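Side-chain contacts in putative endonuclease/exonuclease/phosphatase family protein (Bacteroides thetaiotaomicron, PDB 3MPR), which probably hydrolyses phosphodiester bonds of nucleic acids in a metal-dependent way, as a putative member of the endonuclease/exonuclease/phosphatase family with the DNase I-like fold: residues Asn16-Gly19 and Ser20-Ala23; Ala36-Val39 and Gln40-Phe44; Glu51-Leu54 and His55-Lys58; Arg74-Gly77 and Lys78-Glu82. All coordinates share one frame; numbering follows the deposited sequence.

Contact 1 of 4, residues Asn16-Gly19 and Ser20-Ala23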
loop_
_atom_site.group_PDB
_atom_site.type_symbol
_atom_site.label_atom_id
_atom_site.label_comp_id
_atom_site.label_asym_id
_atom_site.label_seq_id
_atom_site.Cartn_x
_atom_site.Cartn_y
_atom_site.Cartn_z
ATOM N N ASN A 16 -9.673 20.468 -2.381
ATOM C CA ASN A 16 -10.282 21.259 -3.441
ATOM C C ASN A 16 -9.213 21.931 -4.305
ATOM O O ASN A 16 -8.168 22.357 -3.808
ATOM C CB ASN A 16 -11.239 22.297 -2.857
ATOM C CG ASN A 16 -10.516 23.435 -2.184
ATOM O OD1 ASN A 16 -10.356 23.455 -0.967
ATOM N ND2 ASN A 16 -10.064 24.392 -2.980
ATOM N N ALA A 17 -9.479 22.015 -5.599
ATOM C CA ALA A 17 -8.547 22.655 -6.518
ATOM C C ALA A 17 -8.587 24.169 -6.343
ATOM O O ALA A 17 -9.639 24.786 -6.486
ATOM C CB ALA A 17 -8.853 22.264 -7.949
ATOM N N ASN A 18 -7.440 24.756 -6.014
ATOM C CA ASN A 18 -7.329 26.206 -5.820
ATOM C C ASN A 18 -5.952 26.742 -6.205
ATOM O O ASN A 18 -4.981 25.984 -6.293
ATOM C CB ASN A 18 -7.633 26.593 -4.369
ATOM C CG ASN A 18 -6.618 26.034 -3.391
ATOM O OD1 ASN A 18 -5.573 26.645 -3.140
ATOM N ND2 ASN A 18 -6.917 24.856 -2.832
ATOM N N GLY A 19 -5.873 28.057 -6.405
ATOM C CA GLY A 19 -4.652 28.707 -6.853
ATOM C C GLY A 19 -3.509 28.757 -5.854
ATOM O O GLY A 19 -2.344 28.765 -6.252
ATOM N N SER A 20 -3.827 28.802 -4.564
ATOM C CA SER A 20 -2.804 28.813 -3.518
ATOM C C SER A 20 -1.997 27.517 -3.478
ATOM O O SER A 20 -0.776 27.539 -3.336
ATOM C CB SER A 20 -3.435 29.055 -2.142
ATOM O OG SER A 20 -3.990 30.356 -2.051
ATOM N N ASP A 21 -2.681 26.383 -3.575
ATOM C CA ASP A 21 -1.976 25.108 -3.619
ATOM C C ASP A 21 -1.124 25.019 -4.886
ATOM O O ASP A 21 0.044 24.604 -4.838
ATOM C CB ASP A 21 -2.944 23.929 -3.561
ATOM C CG ASP A 21 -3.492 23.671 -2.165
ATOM O OD1 ASP A 21 -2.845 24.056 -1.169
ATOM O OD2 ASP A 21 -4.576 23.057 -2.072
ATOM N N SER A 22 -1.699 25.408 -6.018
ATOM C CA SER A 22 -0.964 25.352 -7.282
ATOM C C SER A 22 0.329 26.161 -7.209
ATOM O O SER A 22 1.381 25.716 -7.678
ATOM C CB SER A 22 -1.827 25.837 -8.451
ATOM O OG SER A 22 -2.943 24.986 -8.644
ATOM N N ALA A 23 0.254 27.346 -6.613
ATOM C CA ALA A 23 1.437 28.197 -6.499
ATOM C C ALA A 23 2.493 27.554 -5.607
ATOM O O ALA A 23 3.690 27.753 -5.819
ATOM C CB ALA A 23 1.064 29.578 -5.975
HETATM O O HOH W 1 -5.543 21.953 -4.470
HETATM O O HOH W 2 -6.482 29.983 -3.205
#
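Asn-18 and Asp-21 grip each other through two hydrogen bonds at the start of a helix. In the capping bond, OD1 of Asn-18, the N-cap residue, accepts from the backbone N of Asp-21 at 2.9 Å, the donor standing above the carbonyl plane of the amide. CG of Asn-18 sits between its own backbone N and carbonyl carbon (chi1 65°), which folds the short side chain back over the first turn. Asparagine suits the place because one amide both accepts and donates: its ND2 gives a bond of 3.0 Å to OD2 of Asp-21, met from above the carboxylate plane, and another to the backbone O of Asn-16, so the amide is held from both ends.

Backbone bonds begin the helix: Ala-23 N reaches Gly-19 O at 3.0 Å, while Ser-22 N to Asn-18 O is weak at 3.3 Å.

Water adds a third kind of link. One molecule donates to both Asn-16 O and Asp-21 OD2, at 2.8 Å from the latter, and another bonds Ser-20 OG, with a weak link to Asn-18 OD1.

Asp-21 is the buried member, and its charge also meets Arg-24 and Arg-15. The turn lies at the surface, where the loop leaving strand 5-13 enters helix 19-24; Ala-17 packs on helix 54-63, and Asn-16 N bonds the magnesium-site residue Glu-51.

Contact 2 of 4, residues Ala36-Val39 and Gln40-Phe44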
loop_
_atom_site.group_PDB
_atom_site.type_symbol
_atom_site.label_atom_id
_atom_site.label_comp_id
_atom_site.label_asym_id
_atom_site.label_seq_id
_atom_site.Cartn_x
_atom_site.Cartn_y
_atom_site.Cartn_z
ATOM N N ALA A 36 -5.086 8.967 -8.452
ATOM C CA ALA A 36 -5.751 7.912 -9.222
ATOM C C ALA A 36 -4.930 6.629 -9.227
ATOM O O ALA A 36 -5.474 5.545 -9.038
ATOM C CB ALA A 36 -6.050 8.362 -10.663
ATOM N N GLN A 37 -3.621 6.747 -9.435
ATOM C CA GLN A 37 -2.750 5.575 -9.310
ATOM C C GLN A 37 -2.868 4.876 -7.950
ATOM O O GLN A 37 -2.868 3.649 -7.886
ATOM C CB GLN A 37 -1.288 5.918 -9.615
ATOM C CG GLN A 37 -0.988 6.047 -11.119
ATOM C CD GLN A 37 0.314 5.367 -11.508
ATOM O OE1 GLN A 37 1.390 5.941 -11.348
ATOM N NE2 GLN A 37 0.222 4.124 -11.998
HETATM N N MSE A 38 -2.962 5.638 -6.862
HETATM C CA MSE A 38 -3.096 5.003 -5.541
HETATM C C MSE A 38 -4.393 4.209 -5.415
HETATM O O MSE A 38 -4.404 3.100 -4.877
HETATM C CB MSE A 38 -3.034 6.034 -4.423
HETATM C CG MSE A 38 -1.707 6.763 -4.330
HETATM SE SE MSE A 38 -1.638 7.889 -2.737
HETATM C CE MSE A 38 -1.755 6.490 -1.401
ATOM N N VAL A 39 -5.489 4.799 -5.886
ATOM C CA VAL A 39 -6.790 4.130 -5.896
ATOM C C VAL A 39 -6.710 2.797 -6.640
ATOM O O VAL A 39 -7.248 1.776 -6.198
ATOM C CB VAL A 39 -7.852 5.017 -6.594
ATOM C CG1 VAL A 39 -9.156 4.258 -6.790
ATOM C CG2 VAL A 39 -8.094 6.298 -5.794
ATOM N N GLN A 40 -6.030 2.807 -7.775
ATOM C CA GLN A 40 -5.914 1.612 -8.585
ATOM C C GLN A 40 -4.983 0.605 -7.939
ATOM O O GLN A 40 -5.340 -0.563 -7.774
ATOM C CB GLN A 40 -5.425 1.983 -9.988
ATOM C CG GLN A 40 -6.421 2.850 -10.742
ATOM C CD GLN A 40 -5.886 3.327 -12.081
ATOM O OE1 GLN A 40 -4.755 3.813 -12.176
ATOM N NE2 GLN A 40 -6.692 3.182 -13.121
ATOM N N TYR A 41 -3.796 1.064 -7.549
ATOM C CA TYR A 41 -2.802 0.152 -6.978
ATOM C C TYR A 41 -3.263 -0.469 -5.666
ATOM O O TYR A 41 -2.996 -1.645 -5.392
ATOM C CB TYR A 41 -1.462 0.860 -6.770
ATOM C CG TYR A 41 -0.383 -0.113 -6.350
ATOM C CD1 TYR A 41 0.264 -0.893 -7.287
ATOM C CD2 TYR A 41 -0.051 -0.285 -5.008
ATOM C CE1 TYR A 41 1.240 -1.791 -6.921
ATOM C CE2 TYR A 41 0.922 -1.193 -4.630
ATOM C CZ TYR A 41 1.561 -1.939 -5.586
ATOM O OH TYR A 41 2.517 -2.858 -5.219
ATOM N N HIS A 42 -3.949 0.326 -4.852
ATOM C CA HIS A 42 -4.391 -0.133 -3.537
ATOM C C HIS A 42 -5.796 -0.734 -3.552
ATOM O O HIS A 42 -6.370 -1.010 -2.505
ATOM C CB HIS A 42 -4.259 0.986 -2.501
ATOM C CG HIS A 42 -2.836 1.285 -2.133
ATOM N ND1 HIS A 42 -2.149 2.378 -2.617
ATOM C CD2 HIS A 42 -1.966 0.617 -1.337
ATOM C CE1 HIS A 42 -0.917 2.369 -2.136
ATOM N NE2 HIS A 42 -0.785 1.314 -1.350
ATOM N N ASP A 43 -6.325 -0.955 -4.749
ATOM C CA ASP A 43 -7.550 -1.719 -4.944
ATOM C C ASP A 43 -8.757 -1.199 -4.154
ATOM O O ASP A 43 -9.423 -1.979 -3.464
ATOM C CB ASP A 43 -7.315 -3.191 -4.583
ATOM C CG ASP A 43 -6.290 -3.863 -5.484
ATOM O OD1 ASP A 43 -6.297 -3.594 -6.703
ATOM O OD2 ASP A 43 -5.475 -4.659 -4.963
ATOM N N PHE A 44 -9.051 0.095 -4.237
ATOM C CA PHE A 44 -10.258 0.592 -3.562
ATOM C C PHE A 44 -11.503 0.106 -4.341
ATOM O O PHE A 44 -11.684 0.455 -5.509
ATOM C CB PHE A 44 -10.298 2.128 -3.503
ATOM C CG PHE A 44 -9.169 2.786 -2.732
ATOM C CD1 PHE A 44 -8.229 2.052 -2.028
ATOM C CD2 PHE A 44 -9.077 4.179 -2.712
ATOM C CE1 PHE A 44 -7.201 2.696 -1.330
ATOM C CE2 PHE A 44 -8.063 4.832 -2.011
ATOM C CZ PHE A 44 -7.121 4.081 -1.315
#
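Val-39 and Phe-44 close a Schellman motif, the turn that ends helix 28-41, and they are joined by its longer-range backbone bond: Phe-44 N donates to Val-39 O at 3.1 Å, within the carbonyl plane and nearly straight at 168°. The companion bond runs from Asp-43 N to Gln-40 O, and Asp-43 takes the positive phi (55°) that turns the chain out of the helix.

Val-39 also packs against the Phe-44 ring. Its CA lies over one face of that ring, 4.2 Å from the centroid, in a CH-pi contact, while its CG2 touches CD2 of the ring at 3.9 Å. The two side chains cross at about a right angle, and the compact branched valine fits against the flat phenylalanine in the buried core, where Phe-47 meets the same ring edge-to-face.

Gln-40 runs along the helix surface instead. Its CG lies beside its backbone N (chi1 -64°) and the chain then extends, bringing CG to 3.3 Å from Ala-36 O, the carbonyl that Gln-40 N also binds. A long polar residue suits this place beside the second subunit: OE1 bonds Tyr-206 of that subunit, and Asp-43 forms a salt bridge with its Arg-240.

One residue before Val-39, Met-38, a selenomethionine, offers its backbone O to His-42 N, a turn further on, at 2.8 Å; the His-42 ring brings ND1 to the same oxygen edge-on for a weak bond of 3.3 Å.

Contact 3 of 4, residues Glu51-Leu54 and His55-Lys58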
loop_
_atom_site.group_PDB
_atom_site.type_symbol
_atom_site.label_atom_id
_atom_site.label_comp_id
_atom_site.label_asym_id
_atom_site.label_seq_id
_atom_site.Cartn_x
_atom_site.Cartn_y
_atom_site.Cartn_z
ATOM N N GLU A 51 -14.148 17.337 -0.752
ATOM C CA GLU A 51 -13.608 18.590 -1.295
ATOM C C GLU A 51 -13.585 18.767 -2.808
ATOM O O GLU A 51 -13.162 19.813 -3.290
ATOM C CB GLU A 51 -12.226 18.910 -0.721
ATOM C CG GLU A 51 -12.250 19.234 0.757
ATOM C CD GLU A 51 -11.009 19.978 1.236
ATOM O OE1 GLU A 51 -10.387 20.718 0.433
ATOM O OE2 GLU A 51 -10.679 19.845 2.434
ATOM N N CYS A 52 -14.022 17.774 -3.568
ATOM C CA CYS A 52 -13.938 17.909 -5.021
ATOM C C CYS A 52 -15.002 18.835 -5.605
ATOM O O CYS A 52 -16.182 18.680 -5.333
ATOM C CB CYS A 52 -14.083 16.551 -5.692
ATOM S SG CYS A 52 -12.623 15.509 -5.512
ATOM N N PHE A 53 -14.576 19.762 -6.448
ATOM C CA PHE A 53 -15.515 20.470 -7.294
ATOM C C PHE A 53 -15.848 19.539 -8.449
ATOM O O PHE A 53 -15.158 18.550 -8.671
ATOM C CB PHE A 53 -14.905 21.784 -7.792
ATOM C CG PHE A 53 -14.706 22.804 -6.716
ATOM C CD1 PHE A 53 -15.792 23.410 -6.113
ATOM C CD2 PHE A 53 -13.432 23.182 -6.327
ATOM C CE1 PHE A 53 -15.616 24.357 -5.124
ATOM C CE2 PHE A 53 -13.249 24.126 -5.337
ATOM C CZ PHE A 53 -14.343 24.715 -4.734
ATOM N N LEU A 54 -16.909 19.833 -9.189
ATOM C CA LEU A 54 -17.318 18.924 -10.247
ATOM C C LEU A 54 -16.200 18.663 -11.258
ATOM O O LEU A 54 -16.050 17.547 -11.738
ATOM C CB LEU A 54 -18.574 19.448 -10.961
ATOM C CG LEU A 54 -19.092 18.612 -12.136
ATOM C CD1 LEU A 54 -19.450 17.200 -11.696
ATOM C CD2 LEU A 54 -20.290 19.289 -12.808
ATOM N N HIS A 55 -15.418 19.683 -11.599
ATOM C CA HIS A 55 -14.370 19.464 -12.587
ATOM C C HIS A 55 -13.343 18.435 -12.108
ATOM O O HIS A 55 -12.850 17.632 -12.899
ATOM C CB HIS A 55 -13.716 20.772 -13.057
ATOM C CG HIS A 55 -12.781 21.397 -12.068
ATOM N ND1 HIS A 55 -13.199 22.296 -11.111
ATOM C CD2 HIS A 55 -11.438 21.309 -11.935
ATOM C CE1 HIS A 55 -12.159 22.712 -10.412
ATOM N NE2 HIS A 55 -11.076 22.127 -10.893
ATOM N N GLN A 56 -13.053 18.446 -10.810
ATOM C CA GLN A 56 -12.152 17.463 -10.215
ATOM C C GLN A 56 -12.739 16.047 -10.254
ATOM O O GLN A 56 -12.013 15.066 -10.433
ATOM C CB GLN A 56 -11.863 17.845 -8.767
ATOM C CG GLN A 56 -11.097 19.144 -8.603
ATOM C CD GLN A 56 -10.843 19.445 -7.155
ATOM O OE1 GLN A 56 -9.932 18.882 -6.544
ATOM N NE2 GLN A 56 -11.660 20.311 -6.582
ATOM N N LEU A 57 -14.051 15.935 -10.059
ATOM C CA LEU A 57 -14.709 14.631 -10.140
ATOM C C LEU A 57 -14.587 14.065 -11.547
ATOM O O LEU A 57 -14.346 12.869 -11.729
ATOM C CB LEU A 57 -16.181 14.740 -9.725
ATOM C CG LEU A 57 -16.426 15.134 -8.261
ATOM C CD1 LEU A 57 -17.915 15.319 -8.025
ATOM C CD2 LEU A 57 -15.857 14.062 -7.310
ATOM N N LYS A 58 -14.753 14.928 -12.552
ATOM C CA LYS A 58 -14.663 14.483 -13.944
ATOM C C LYS A 58 -13.245 14.024 -14.291
ATOM O O LYS A 58 -13.054 13.042 -15.002
ATOM C CB LYS A 58 -15.128 15.600 -14.889
ATOM C CG LYS A 58 -16.647 15.726 -14.902
ATOM C CD LYS A 58 -17.106 16.925 -15.705
ATOM C CE LYS A 58 -18.628 17.034 -15.697
ATOM N NZ LYS A 58 -19.035 18.293 -16.392
#
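Phe-53 and Leu-54 open helix 54-63 by offering their carbonyls to the residues one turn on: Leu-57 N bonds Phe-53 O at 3.2 Å, and Lys-58 N bonds Leu-54 O at 3.0 Å. Phe-53 is the N-cap residue, and before it Cys-52 and Glu-51 form the loop that follows strand 46-50; Glu-51 has a positive phi of 81°.

Among the side chains, Cys-52 points toward the helix and its CB presses on CD2 of Leu-57 at 3.5 Å, closer than carbons usually pack. The small cysteine lets the branched leucine fill the buried side of the turn, where Leu-57 also meets Tyr-69 and His-83.

On the outer side, Leu-54 and Lys-58 cross obliquely, CG of the leucine lying 3.9 Å from CE of the lysine. The lysine is extended beyond CG; its far end, CE and NZ, passes alongside the leucine branches, while its CB and CG lie near Leu-54 O, and both residues touch Tyr-69.

The Phe-53 ring and the Gln-56 side chain lie side by side and point the same way, with their planes 44° apart. Next to them, His-55 brings its imidazole against CB of Phe-53.

This helix start follows directly on a magnesium-site residue: Glu-51 has been seen to bind magnesium, though none is bound in this chain, where its carboxylate is held by Asn-16 N, Arg-15 and Asn-13. A metal-binding glutamate just after a central strand is typical of the DNase I-like fold.

Contact 4 of 4, residues Arg74-Gly77 and Lys78-Glu82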
loop_
_atom_site.group_PDB
_atom_site.type_symbol
_atom_site.label_atom_id
_atom_site.label_comp_id
_atom_site.label_asym_id
_atom_site.label_seq_id
_atom_site.Cartn_x
_atom_site.Cartn_y
_atom_site.Cartn_z
ATOM N N ARG A 74 -22.588 20.576 -2.807
ATOM C CA ARG A 74 -23.165 20.988 -1.526
ATOM C C ARG A 74 -23.756 22.396 -1.519
ATOM O O ARG A 74 -24.501 22.732 -0.610
ATOM C CB ARG A 74 -22.142 20.862 -0.386
ATOM C CG ARG A 74 -21.060 21.950 -0.355
ATOM C CD ARG A 74 -20.041 21.620 0.725
ATOM N NE ARG A 74 -19.004 22.635 0.886
ATOM C CZ ARG A 74 -17.985 22.524 1.736
ATOM N NH1 ARG A 74 -17.866 21.443 2.500
ATOM N NH2 ARG A 74 -17.084 23.489 1.821
ATOM N N ASP A 75 -23.413 23.220 -2.511
ATOM C CA ASP A 75 -23.900 24.606 -2.548
ATOM C C ASP A 75 -25.354 24.706 -3.003
ATOM O O ASP A 75 -26.155 25.454 -2.429
ATOM C CB ASP A 75 -23.026 25.469 -3.470
ATOM C CG ASP A 75 -21.700 25.846 -2.841
ATOM O OD1 ASP A 75 -21.412 25.402 -1.709
ATOM O OD2 ASP A 75 -20.935 26.584 -3.494
ATOM N N ASP A 76 -25.695 23.969 -4.051
ATOM C CA ASP A 76 -27.031 24.093 -4.634
ATOM C C ASP A 76 -27.677 22.745 -4.926
ATOM O O ASP A 76 -28.761 22.675 -5.516
ATOM C CB ASP A 76 -26.983 24.947 -5.904
ATOM C CG ASP A 76 -26.262 24.263 -7.050
ATOM O OD1 ASP A 76 -25.597 23.230 -6.806
ATOM O OD2 ASP A 76 -26.354 24.764 -8.196
ATOM N N GLY A 77 -27.010 21.670 -4.522
ATOM C CA GLY A 77 -27.552 20.340 -4.725
ATOM C C GLY A 77 -27.486 19.889 -6.167
ATOM O O GLY A 77 -28.092 18.886 -6.544
ATOM N N LYS A 78 -26.731 20.622 -6.971
ATOM C CA LYS A 78 -26.552 20.276 -8.373
ATOM C C LYS A 78 -25.060 20.204 -8.706
ATOM O O LYS A 78 -24.379 19.288 -8.257
ATOM C CB LYS A 78 -27.277 21.293 -9.261
ATOM C CG LYS A 78 -28.791 21.279 -9.057
ATOM C CD LYS A 78 -29.497 22.332 -9.919
ATOM C CE LYS A 78 -29.160 23.750 -9.473
ATOM N NZ LYS A 78 -29.890 24.788 -10.256
ATOM N N ASP A 79 -24.555 21.175 -9.464
ATOM C CA ASP A 79 -23.144 21.183 -9.872
ATOM C C ASP A 79 -22.236 22.142 -9.095
ATOM O O ASP A 79 -21.032 22.201 -9.357
ATOM C CB ASP A 79 -23.026 21.515 -11.365
ATOM C CG ASP A 79 -23.628 20.443 -12.253
ATOM O OD1 ASP A 79 -23.808 19.298 -11.784
ATOM O OD2 ASP A 79 -23.913 20.747 -13.426
ATOM N N LYS A 80 -22.793 22.907 -8.160
ATOM C CA LYS A 80 -22.006 23.938 -7.490
ATOM C C LYS A 80 -21.460 23.532 -6.129
ATOM O O LYS A 80 -22.172 22.959 -5.314
ATOM C CB LYS A 80 -22.818 25.230 -7.342
ATOM C CG LYS A 80 -22.963 26.008 -8.644
ATOM C CD LYS A 80 -23.626 27.359 -8.420
ATOM C CE LYS A 80 -23.661 28.167 -9.715
ATOM N NZ LYS A 80 -24.265 27.396 -10.841
ATOM N N GLY A 81 -20.195 23.859 -5.886
ATOM C CA GLY A 81 -19.581 23.653 -4.587
ATOM C C GLY A 81 -18.825 22.337 -4.460
ATOM O O GLY A 81 -18.742 21.553 -5.406
ATOM N N GLU A 82 -18.272 22.097 -3.276
ATOM C CA GLU A 82 -17.560 20.848 -3.013
ATOM C C GLU A 82 -18.548 19.698 -2.891
ATOM O O GLU A 82 -19.712 19.912 -2.563
ATOM C CB GLU A 82 -16.761 20.967 -1.725
ATOM C CG GLU A 82 -15.730 22.087 -1.773
ATOM C CD GLU A 82 -14.827 22.086 -0.562
ATOM O OE1 GLU A 82 -15.007 21.215 0.324
ATOM O OE2 GLU A 82 -13.941 22.956 -0.497
HETATM O O HOH W 3 -18.649 24.336 -1.454
HETATM O O HOH W 4 -14.795 22.493 3.069
HETATM O O HOH W 5 -25.481 23.845 -10.465
#
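OD1 of Asp-76 is gripped by two backbone amides, Lys-78 N at 2.8 Å and Lys-80 N at 3.1 Å, which reach it from opposite faces of the carboxylate plane. The shorter bond makes an Asx turn, and together the two hold the tip of the long loop between strands 67-70 and 86-89. CG of Asp-76 lies between its own backbone N and carbonyl carbon (chi1 69°), which swings the carboxylate over the turn; aspartate is short enough to serve the chain only two residues ahead. Gly-77 follows with a positive phi, and the aliphatic stems of Lys-78 and Lys-80 cross the carboxylate at about right angles. A water ties OD2 of Asp-76 to Asp-79 N.

Away from this turn the two arms of the loop come together. Asp-75 N donates to Lys-80 O at 3.1 Å, and Arg-74 N to Glu-82 O at 3.0 Å. Gly-81, with no side chain and a positive phi, lets the Asp-75 carboxylate lie close, OD2 within 3.4 Å of Gly-81 CA.

Arg-74 and Glu-82 run side by side, guanidinium and carboxylate stacked with planes 18° apart. Their salt bridge rests on charge alone, since OE1 of Glu-82 lies over one face of the guanidinium and no N-H points at it. Glu-82 also touches Glu-51 of the magnesium site. One water joins Arg-74 NE, Asp-75 OD1 and Glu-82 N, and another bridges Arg-74 NH2, 2.8 Å away, to Glu-82 OE1.

From the N terminus the four contacts follow in series, each closing its own local turn, and none nests in or crosses another. Contact 1 shapes the entry from strand 5-13 into helix 19-24; contact 2 ends helix 28-41 beside the second subunit, its centre about 23 Å from that of contact 1. Contact 3 starts helix 54-63 after strand 46-50, and contact 4 shapes the loop leading to strand 86-89. In space contacts 1, 3 and 4 meet around the magnesium site: Asn-16 touches Glu-51, Phe-53 and Glu-82, while Leu-54 packs on Asp-79. Contact 2 stays apart from them, touching none, and faces the dimer interface.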